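PDB 1TKS: 3,4-dihydroxy-2-butanone 4-phosphate synthase from Candida albicans, which catalyses the conversion of D-ribulose 5-phosphate to formate and 3,4-dihydroxy-2-butanone 4-phosphate, a step of riboflavin biosynthesis. Local coordinates for residues G18-V23 and A48-Y53; H104-T109 and G127-L132. All coordinates share one frame; numbering follows the deposited sequence.

Contact 1. Residues G18-V23 and A48-Y53; sequences GEFLIV and AFLVRY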
ATOM      1  N   GLY B  18      -4.178 -16.052 -16.639  1.00 15.28           N
ATOM      2  CA  GLY B  18      -3.320 -15.330 -15.712  1.00 12.54           C
ATOM      3  C   GLY B  18      -2.843 -13.944 -16.105  1.00 11.78           C
ATOM      4  O   GLY B  18      -1.884 -13.431 -15.527  1.00 11.31           O
ATOM      5  N   GLU B  19      -3.497 -13.330 -17.082  1.00 10.52           N
ATOM      6  CA  GLU B  19      -3.099 -11.996 -17.495  1.00 12.21           C
ATOM      7  C   GLU B  19      -3.849 -10.956 -16.693  1.00 11.41           C
ATOM      8  O   GLU B  19      -4.890 -11.233 -16.092  1.00 10.07           O
ATOM      9  CB  GLU B  19      -3.405 -11.751 -18.974  1.00 13.23           C
ATOM     10  CG  GLU B  19      -2.834 -12.767 -19.930  1.00 14.33           C
ATOM     11  CD  GLU B  19      -3.060 -12.378 -21.376  1.00 17.02           C
ATOM     12  OE1 GLU B  19      -3.130 -13.287 -22.229  1.00 19.37           O
ATOM     13  OE2 GLU B  19      -3.159 -11.163 -21.662  1.00 14.00           O
ATOM     14  N   PHE B  20      -3.295  -9.754 -16.697  1.00 11.54           N
ATOM     15  CA  PHE B  20      -3.903  -8.619 -16.031  1.00 10.92           C
ATOM     16  C   PHE B  20      -4.891  -8.035 -17.027  1.00 10.37           C
ATOM     17  O   PHE B  20      -4.812  -8.295 -18.231  1.00 11.68           O
ATOM     18  CB  PHE B  20      -2.864  -7.536 -15.746  1.00 11.51           C
ATOM     19  CG  PHE B  20      -2.110  -7.716 -14.471  1.00  8.94           C
ATOM     20  CD1 PHE B  20      -0.765  -8.073 -14.482  1.00 10.26           C
ATOM     21  CD2 PHE B  20      -2.734  -7.489 -13.250  1.00  8.06           C
ATOM     22  CE1 PHE B  20      -0.052  -8.189 -13.288  1.00  7.26           C
ATOM     23  CE2 PHE B  20      -2.028  -7.604 -12.056  1.00  9.68           C
ATOM     24  CZ  PHE B  20      -0.685  -7.956 -12.075  1.00  7.76           C
ATOM     25  N   LEU B  21      -5.823  -7.253 -16.507  1.00 10.08           N
ATOM     26  CA  LEU B  21      -6.784  -6.536 -17.323  1.00  8.93           C
ATOM     27  C   LEU B  21      -6.815  -5.141 -16.718  1.00  7.76           C
ATOM     28  O   LEU B  21      -6.740  -4.988 -15.500  1.00  8.06           O
ATOM     29  CB  LEU B  21      -8.182  -7.158 -17.249  1.00 11.26           C
ATOM     30  CG  LEU B  21      -8.419  -8.434 -18.053  1.00  9.24           C
ATOM     31  CD1 LEU B  21      -9.845  -8.922 -17.822  1.00 11.12           C
ATOM     32  CD2 LEU B  21      -8.189  -8.167 -19.533  1.00 11.51           C
ATOM     33  N   ILE B  22      -6.868  -4.127 -17.571  1.00  7.13           N
ATOM     34  CA  ILE B  22      -6.969  -2.755 -17.104  1.00  8.48           C
ATOM     35  C   ILE B  22      -8.474  -2.546 -17.091  1.00  9.47           C
ATOM     36  O   ILE B  22      -9.147  -2.787 -18.094  1.00  9.84           O
ATOM     37  CB  ILE B  22      -6.303  -1.768 -18.076  1.00  8.80           C
ATOM     38  CG1 ILE B  22      -4.796  -2.019 -18.101  1.00 10.46           C
ATOM     39  CG2 ILE B  22      -6.595  -0.329 -17.646  1.00  9.65           C
ATOM     40  CD1 ILE B  22      -4.059  -1.313 -19.229  1.00 12.42           C
ATOM     41  N   VAL B  23      -9.000  -2.121 -15.951  1.00 10.05           N
ATOM     42  CA  VAL B  23     -10.434  -1.933 -15.807  1.00  9.45           C
ATOM     43  C   VAL B  23     -10.837  -0.496 -15.479  1.00  8.07           C
ATOM     44  O   VAL B  23     -10.344   0.082 -14.514  1.00  9.11           O
ATOM     45  CB  VAL B  23     -10.972  -2.883 -14.707  1.00  9.79           C
ATOM     46  CG1 VAL B  23     -12.461  -2.707 -14.535  1.00 10.16           C
ATOM     47  CG2 VAL B  23     -10.648  -4.331 -15.073  1.00 11.85           C
ATOM     48  N   ALA B  48       5.187  -8.042  -8.392  1.00 10.23           N
ATOM     49  CA  ALA B  48       6.219  -7.021  -8.481  1.00  9.82           C
ATOM     50  C   ALA B  48       5.810  -6.021  -9.561  1.00  8.50           C
ATOM     51  O   ALA B  48       6.032  -4.816  -9.424  1.00  8.80           O
ATOM     52  CB  ALA B  48       7.567  -7.645  -8.821  1.00  9.87           C
ATOM     53  N   PHE B  49       5.208  -6.529 -10.635  1.00  8.19           N
ATOM     54  CA  PHE B  49       4.753  -5.692 -11.736  1.00  7.34           C
ATOM     55  C   PHE B  49       3.620  -4.799 -11.249  1.00  7.77           C
ATOM     56  O   PHE B  49       3.625  -3.585 -11.478  1.00  8.23           O
ATOM     57  CB  PHE B  49       4.261  -6.566 -12.893  1.00  6.94           C
ATOM     58  CG  PHE B  49       3.814  -5.789 -14.101  1.00  9.08           C
ATOM     59  CD1 PHE B  49       4.729  -5.398 -15.075  1.00  9.58           C
ATOM     60  CD2 PHE B  49       2.468  -5.473 -14.278  1.00  8.40           C
ATOM     61  CE1 PHE B  49       4.309  -4.702 -16.212  1.00 10.48           C
ATOM     62  CE2 PHE B  49       2.039  -4.779 -15.408  1.00  9.58           C
ATOM     63  CZ  PHE B  49       2.965  -4.394 -16.382  1.00  9.93           C
ATOM     64  N   LEU B  50       2.652  -5.399 -10.565  1.00  6.51           N
ATOM     65  CA  LEU B  50       1.514  -4.649 -10.046  1.00  6.89           C
ATOM     66  C   LEU B  50       1.975  -3.512  -9.135  1.00  7.53           C
ATOM     67  O   LEU B  50       1.531  -2.378  -9.281  1.00  8.30           O
ATOM     68  CB  LEU B  50       0.566  -5.590  -9.282  1.00  6.99           C
ATOM     69  CG  LEU B  50      -0.686  -4.940  -8.680  1.00  8.06           C
ATOM     70  CD1 LEU B  50      -1.499  -4.254  -9.782  1.00  8.04           C
ATOM     71  CD2 LEU B  50      -1.533  -5.995  -7.988  1.00  8.95           C
ATOM     72  N   VAL B  51       2.864  -3.820  -8.195  1.00  7.06           N
ATOM     73  CA  VAL B  51       3.375  -2.810  -7.269  1.00  6.91           C
ATOM     74  C   VAL B  51       4.164  -1.722  -8.000  1.00  7.69           C
ATOM     75  O   VAL B  51       3.985  -0.535  -7.737  1.00  9.26           O
ATOM     76  CB  VAL B  51       4.271  -3.453  -6.180  1.00  7.10           C
ATOM     77  CG1 VAL B  51       4.960  -2.378  -5.351  1.00  7.20           C
ATOM     78  CG2 VAL B  51       3.419  -4.327  -5.271  1.00  8.46           C
ATOM     79  N   ARG B  52       5.021  -2.129  -8.928  1.00  8.08           N
ATOM     80  CA  ARG B  52       5.848  -1.189  -9.677  1.00  7.92           C
ATOM     81  C   ARG B  52       5.090  -0.069 -10.383  1.00  8.72           C
ATOM     82  O   ARG B  52       5.550   1.075 -10.409  1.00  9.61           O
ATOM     83  CB  ARG B  52       6.693  -1.952 -10.704  1.00  8.78           C
ATOM     84  CG  ARG B  52       7.342  -1.077 -11.765  1.00  8.66           C
ATOM     85  CD  ARG B  52       8.479  -0.226 -11.222  1.00  9.28           C
ATOM     86  NE  ARG B  52       9.034   0.606 -12.286  1.00 10.86           N
ATOM     87  CZ  ARG B  52       8.458   1.714 -12.741  1.00 11.04           C
ATOM     88  NH1 ARG B  52       7.315   2.132 -12.215  1.00 11.80           N
ATOM     89  NH2 ARG B  52       9.008   2.391 -13.740  1.00 11.66           N
ATOM     90  N   TYR B  53       3.926  -0.390 -10.937  1.00  8.61           N
ATOM     91  CA  TYR B  53       3.152   0.591 -11.688  1.00  8.93           C
ATOM     92  C   TYR B  53       1.875   1.075 -11.021  1.00  8.14           C
ATOM     93  O   TYR B  53       1.050   1.728 -11.656  1.00  7.30           O
ATOM     94  CB  TYR B  53       2.829   0.015 -13.069  1.00  9.94           C
ATOM     95  CG  TYR B  53       4.064  -0.277 -13.893  1.00  9.25           C
ATOM     96  CD1 TYR B  53       4.472  -1.588 -14.156  1.00 10.98           C
ATOM     97  CD2 TYR B  53       4.843   0.766 -14.387  1.00 11.23           C
ATOM     98  CE1 TYR B  53       5.635  -1.845 -14.894  1.00 11.51           C
ATOM     99  CE2 TYR B  53       5.997   0.520 -15.118  1.00 11.44           C
ATOM    100  CZ  TYR B  53       6.389  -0.781 -15.368  1.00 12.50           C
ATOM    101  OH  TYR B  53       7.540  -1.007 -16.096  1.00 15.47           O
TER
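F20 sends its ring toward F49 and L50 with CG anti to its own carbonyl carbon (chi1 -86°), while both helix residues hold CG anti to the backbone N. This is helix-on-sheet packing in the mixed alpha/beta fold of the DHBP synthase family. The helix 44-52 is joined here to the chain leading into strand 21-24 of the four-stranded sheet. The backbones stay well apart: the nearest CA atoms, those of F20 and L50, are 9.0 Å from each other. The F20 ring spans most of that gap. The far end of the ring, CE1, CZ and CE2, is shared between the two helix residues. CE1 of F20 meets CD2 of F49 at 3.8 Å, and the two side chains run past each other in opposite directions. Their planes are inclined by 32° and the centroids lie 5.9 Å apart, an oblique pair. L50 comes in across the F20 side chain at about a right angle. Its CD1 lies 4.1 Å from CE2 of F20. No hydrogen bond links the segments, so the join is wholly apolar. M37 of strand 34-38 also touches F20, and L35 of the same strand touches L50, which places both in the core beside the sheet. F49 has further aromatic neighbours: Y53, one turn on in the chain, sets CD1 over one face of its ring, toward the rim, and H188 meets it edge-to-face. G18, at positive phi, is the C-prime residue of a Schellman motif that ends the helix 8-16 and turns the chain toward F20. On the helix side, L50 comes closest at the root of its side chain, CB lying 3.9 Å from CZ of F20.

Contact 2. Residues H104-T109 and G127-L132; sequences HDRALT and GHILPL
The helix segment H104-T109 lies against the start of strand 129-134, with the CA atoms of R106 and I129 6.4 Å apart. H128 and I129 form a classic beta bulge opposite C91, and the chain turns a corner at H128. The contact is helix-on-strand packing at a bend of the alpha/beta fold. I129 fills the join. Its chi1 (-80°) sets CG1 anti to the carbonyl carbon, against T109, and the next torsion turns CD1 to the aliphatic part of R106, where it lies 3.8 Å from CG. The same isoleucine meets T109 with the inner part of its side chain: CG1 is 3.7 Å from T109 CG2, the two side chains sliding past each other in opposite directions. T109 divides its branches. The methyl packs on I129, while OG1 is hydrogen-bonded to F93 N. R106 combines apolar and polar contacts along its length. CD passes 3.6 Å from H128 O; beyond it the bend at chi3 (-83°) turns the guanidinium off the line of the chain. The guanidinium is then held mainly from outside the two segments. NH1 bonds to G56 O, and NH2 to S55 O of the second subunit, so the buried cation ties the helix to the dimer interface. H128 also reaches that interface, its ring meeting Y57 of the second subunit with planes at about 45°. No direct hydrogen bond crosses between the segments, but a water does. It lies in the guanidinium plane, at the edge, accepts from R106 NH1 at 2.9 Å and donates to H128 O at 2.8 Å.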
ATOM      1  N   HIS B 104       7.026 -11.485  -3.138  1.00  8.02           N
ATOM      2  CA  HIS B 104       6.845 -12.923  -2.937  1.00  9.12           C
ATOM      3  C   HIS B 104       5.778 -13.206  -1.887  1.00  8.83           C
ATOM      4  O   HIS B 104       4.892 -14.035  -2.098  1.00  8.19           O
ATOM      5  CB  HIS B 104       8.162 -13.562  -2.489  1.00  8.44           C
ATOM      6  CG  HIS B 104       7.995 -14.913  -1.859  1.00  8.33           C
ATOM      7  ND1 HIS B 104       8.138 -16.088  -2.560  1.00  9.05           N
ATOM      8  CD2 HIS B 104       7.661 -15.265  -0.594  1.00  6.53           C
ATOM      9  CE1 HIS B 104       7.899 -17.110  -1.754  1.00  6.33           C
ATOM     10  NE2 HIS B 104       7.608 -16.638  -0.560  1.00 10.27           N
ATOM     11  N   ASP B 105       5.877 -12.519  -0.753  1.00  9.10           N
ATOM     12  CA  ASP B 105       4.938 -12.706   0.342  1.00  8.89           C
ATOM     13  C   ASP B 105       3.526 -12.233   0.010  1.00  8.64           C
ATOM     14  O   ASP B 105       2.553 -12.950   0.265  1.00  9.10           O
ATOM     15  CB  ASP B 105       5.447 -11.999   1.602  1.00  9.35           C
ATOM     16  CG  ASP B 105       6.652 -12.700   2.229  1.00 10.43           C
ATOM     17  OD1 ASP B 105       7.168 -13.669   1.637  1.00 10.34           O
ATOM     18  OD2 ASP B 105       7.078 -12.270   3.318  1.00 10.28           O
ATOM     19  N   ARG B 106       3.397 -11.036  -0.555  1.00  7.67           N
ATOM     20  CA  ARG B 106       2.071 -10.538  -0.902  1.00  8.08           C
ATOM     21  C   ARG B 106       1.413 -11.413  -1.958  1.00  8.03           C
ATOM     22  O   ARG B 106       0.202 -11.621  -1.921  1.00  8.56           O
ATOM     23  CB  ARG B 106       2.124  -9.070  -1.356  1.00  8.24           C
ATOM     24  CG  ARG B 106       2.203  -8.110  -0.173  1.00  9.31           C
ATOM     25  CD  ARG B 106       1.785  -6.692  -0.517  1.00  8.18           C
ATOM     26  NE  ARG B 106       2.856  -5.903  -1.122  1.00  7.65           N
ATOM     27  CZ  ARG B 106       2.726  -4.619  -1.444  1.00  7.92           C
ATOM     28  NH1 ARG B 106       1.573  -3.998  -1.220  1.00  7.88           N
ATOM     29  NH2 ARG B 106       3.742  -3.950  -1.972  1.00  7.42           N
ATOM     30  N   ALA B 107       2.203 -11.947  -2.885  1.00  7.52           N
ATOM     31  CA  ALA B 107       1.649 -12.818  -3.914  1.00  7.49           C
ATOM     32  C   ALA B 107       1.180 -14.125  -3.274  1.00  8.00           C
ATOM     33  O   ALA B 107       0.106 -14.631  -3.600  1.00  8.98           O
ATOM     34  CB  ALA B 107       2.697 -13.100  -4.986  1.00  8.58           C
ATOM     35  N   LEU B 108       1.987 -14.665  -2.362  1.00  8.61           N
ATOM     36  CA  LEU B 108       1.645 -15.911  -1.678  1.00  8.68           C
ATOM     37  C   LEU B 108       0.374 -15.737  -0.861  1.00  8.29           C
ATOM     38  O   LEU B 108      -0.503 -16.599  -0.872  1.00  9.04           O
ATOM     39  CB  LEU B 108       2.797 -16.360  -0.763  1.00  9.00           C
ATOM     40  CG  LEU B 108       2.600 -17.574   0.157  1.00 10.59           C
ATOM     41  CD1 LEU B 108       2.150 -18.786  -0.654  1.00 10.93           C
ATOM     42  CD2 LEU B 108       3.909 -17.887   0.887  1.00 10.91           C
ATOM     43  N   THR B 109       0.269 -14.620  -0.152  1.00  7.58           N
ATOM     44  CA  THR B 109      -0.914 -14.365   0.653  1.00  7.41           C
ATOM     45  C   THR B 109      -2.146 -14.255  -0.243  1.00  7.29           C
ATOM     46  O   THR B 109      -3.208 -14.793   0.076  1.00  8.43           O
ATOM     47  CB  THR B 109      -0.755 -13.074   1.473  1.00  9.44           C
ATOM     48  OG1 THR B 109       0.286 -13.260   2.440  1.00  9.44           O
ATOM     49  CG2 THR B 109      -2.052 -12.722   2.189  1.00 10.60           C
ATOM     50  N   GLY B 127      -1.912  -7.756   8.747  1.00 11.12           N
ATOM     51  CA  GLY B 127      -0.911  -8.156   7.776  1.00 10.58           C
ATOM     52  C   GLY B 127      -0.578  -7.070   6.774  1.00 10.27           C
ATOM     53  O   GLY B 127      -0.745  -5.887   7.054  1.00 11.16           O
ATOM     54  N   HIS B 128      -0.128  -7.485   5.591  1.00 10.03           N
ATOM     55  CA  HIS B 128       0.264  -6.548   4.546  1.00  9.58           C
ATOM     56  C   HIS B 128      -0.615  -6.581   3.298  1.00  9.96           C
ATOM     57  O   HIS B 128      -0.344  -5.878   2.323  1.00  8.62           O
ATOM     58  CB  HIS B 128       1.724  -6.801   4.182  1.00 10.25           C
ATOM     59  CG  HIS B 128       2.675  -6.538   5.310  1.00 11.92           C
ATOM     60  ND1 HIS B 128       3.300  -5.323   5.488  1.00 13.29           N
ATOM     61  CD2 HIS B 128       3.087  -7.328   6.330  1.00 12.64           C
ATOM     62  CE1 HIS B 128       4.060  -5.376   6.568  1.00 13.52           C
ATOM     63  NE2 HIS B 128       3.949  -6.580   7.098  1.00 14.96           N
ATOM     64  N   ILE B 129      -1.651  -7.417   3.325  1.00  8.22           N
ATOM     65  CA  ILE B 129      -2.603  -7.509   2.224  1.00  8.62           C
ATOM     66  C   ILE B 129      -3.943  -6.990   2.734  1.00  8.38           C
ATOM     67  O   ILE B 129      -4.327  -7.245   3.879  1.00  8.76           O
ATOM     68  CB  ILE B 129      -2.770  -8.967   1.714  1.00  8.99           C
ATOM     69  CG1 ILE B 129      -1.603  -9.329   0.798  1.00  9.32           C
ATOM     70  CG2 ILE B 129      -4.096  -9.126   0.970  1.00 10.33           C
ATOM     71  CD1 ILE B 129      -1.549  -8.547  -0.502  1.00 11.45           C
ATOM     72  N   LEU B 130      -4.640  -6.252   1.875  1.00  7.84           N
ATOM     73  CA  LEU B 130      -5.933  -5.671   2.203  1.00  7.73           C
ATOM     74  C   LEU B 130      -7.100  -6.394   1.513  1.00  7.97           C
ATOM     75  O   LEU B 130      -7.467  -6.054   0.386  1.00  8.27           O
ATOM     76  CB  LEU B 130      -5.945  -4.186   1.798  1.00  8.61           C
ATOM     77  CG  LEU B 130      -4.962  -3.241   2.512  1.00  6.73           C
ATOM     78  CD1 LEU B 130      -4.193  -2.414   1.481  1.00  6.10           C
ATOM     79  CD2 LEU B 130      -5.721  -2.324   3.470  1.00  6.67           C
ATOM     80  N   PRO B 131      -7.693  -7.405   2.172  1.00  8.77           N
ATOM     81  CA  PRO B 131      -8.817  -8.116   1.554  1.00  8.79           C
ATOM     82  C   PRO B 131     -10.018  -7.176   1.477  1.00  8.93           C
ATOM     83  O   PRO B 131     -10.196  -6.319   2.344  1.00  9.93           O
ATOM     84  CB  PRO B 131      -9.079  -9.282   2.517  1.00  9.02           C
ATOM     85  CG  PRO B 131      -7.751  -9.484   3.202  1.00 10.01           C
ATOM     86  CD  PRO B 131      -7.282  -8.061   3.424  1.00  8.29           C
ATOM     87  N   LEU B 132     -10.834  -7.336   0.437  1.00  9.95           N
ATOM     88  CA  LEU B 132     -12.027  -6.509   0.257  1.00 10.27           C
ATOM     89  C   LEU B 132     -13.234  -7.425   0.117  1.00 10.09           C
ATOM     90  O   LEU B 132     -13.148  -8.465  -0.529  1.00 12.33           O
ATOM     91  CB  LEU B 132     -11.906  -5.648  -1.000  1.00 10.81           C
ATOM     92  CG  LEU B 132     -10.691  -4.728  -1.088  1.00 11.63           C
ATOM     93  CD1 LEU B 132     -10.842  -3.810  -2.292  1.00  8.10           C
ATOM     94  CD2 LEU B 132     -10.563  -3.915   0.186  1.00 11.52           C
TER
HETATM   95  O   HOH W   1      -0.995  -4.505  -0.020  1.00  8.75           O

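How the contacts relate
Contact 1 closes along the chain before contact 2 opens, and their centres are 15 Å apart. They meet directly through the helix 44-52: V51 CG2 packs 3.3 Å from R106 NH2, and M47 also touches R106. The helix therefore faces F20 through F49 and L50, and R106 through M47 and V51. Both contacts reach the second subunit. Neither includes a residue assigned to substrate or magnesium. In contact 1 the L50 side chain is about 8 Å from that of D34, a probable ribulose 5-phosphate-binding residue. In contact 2 the I129 side chain is about 12 Å from that of T146, also probably substrate-binding.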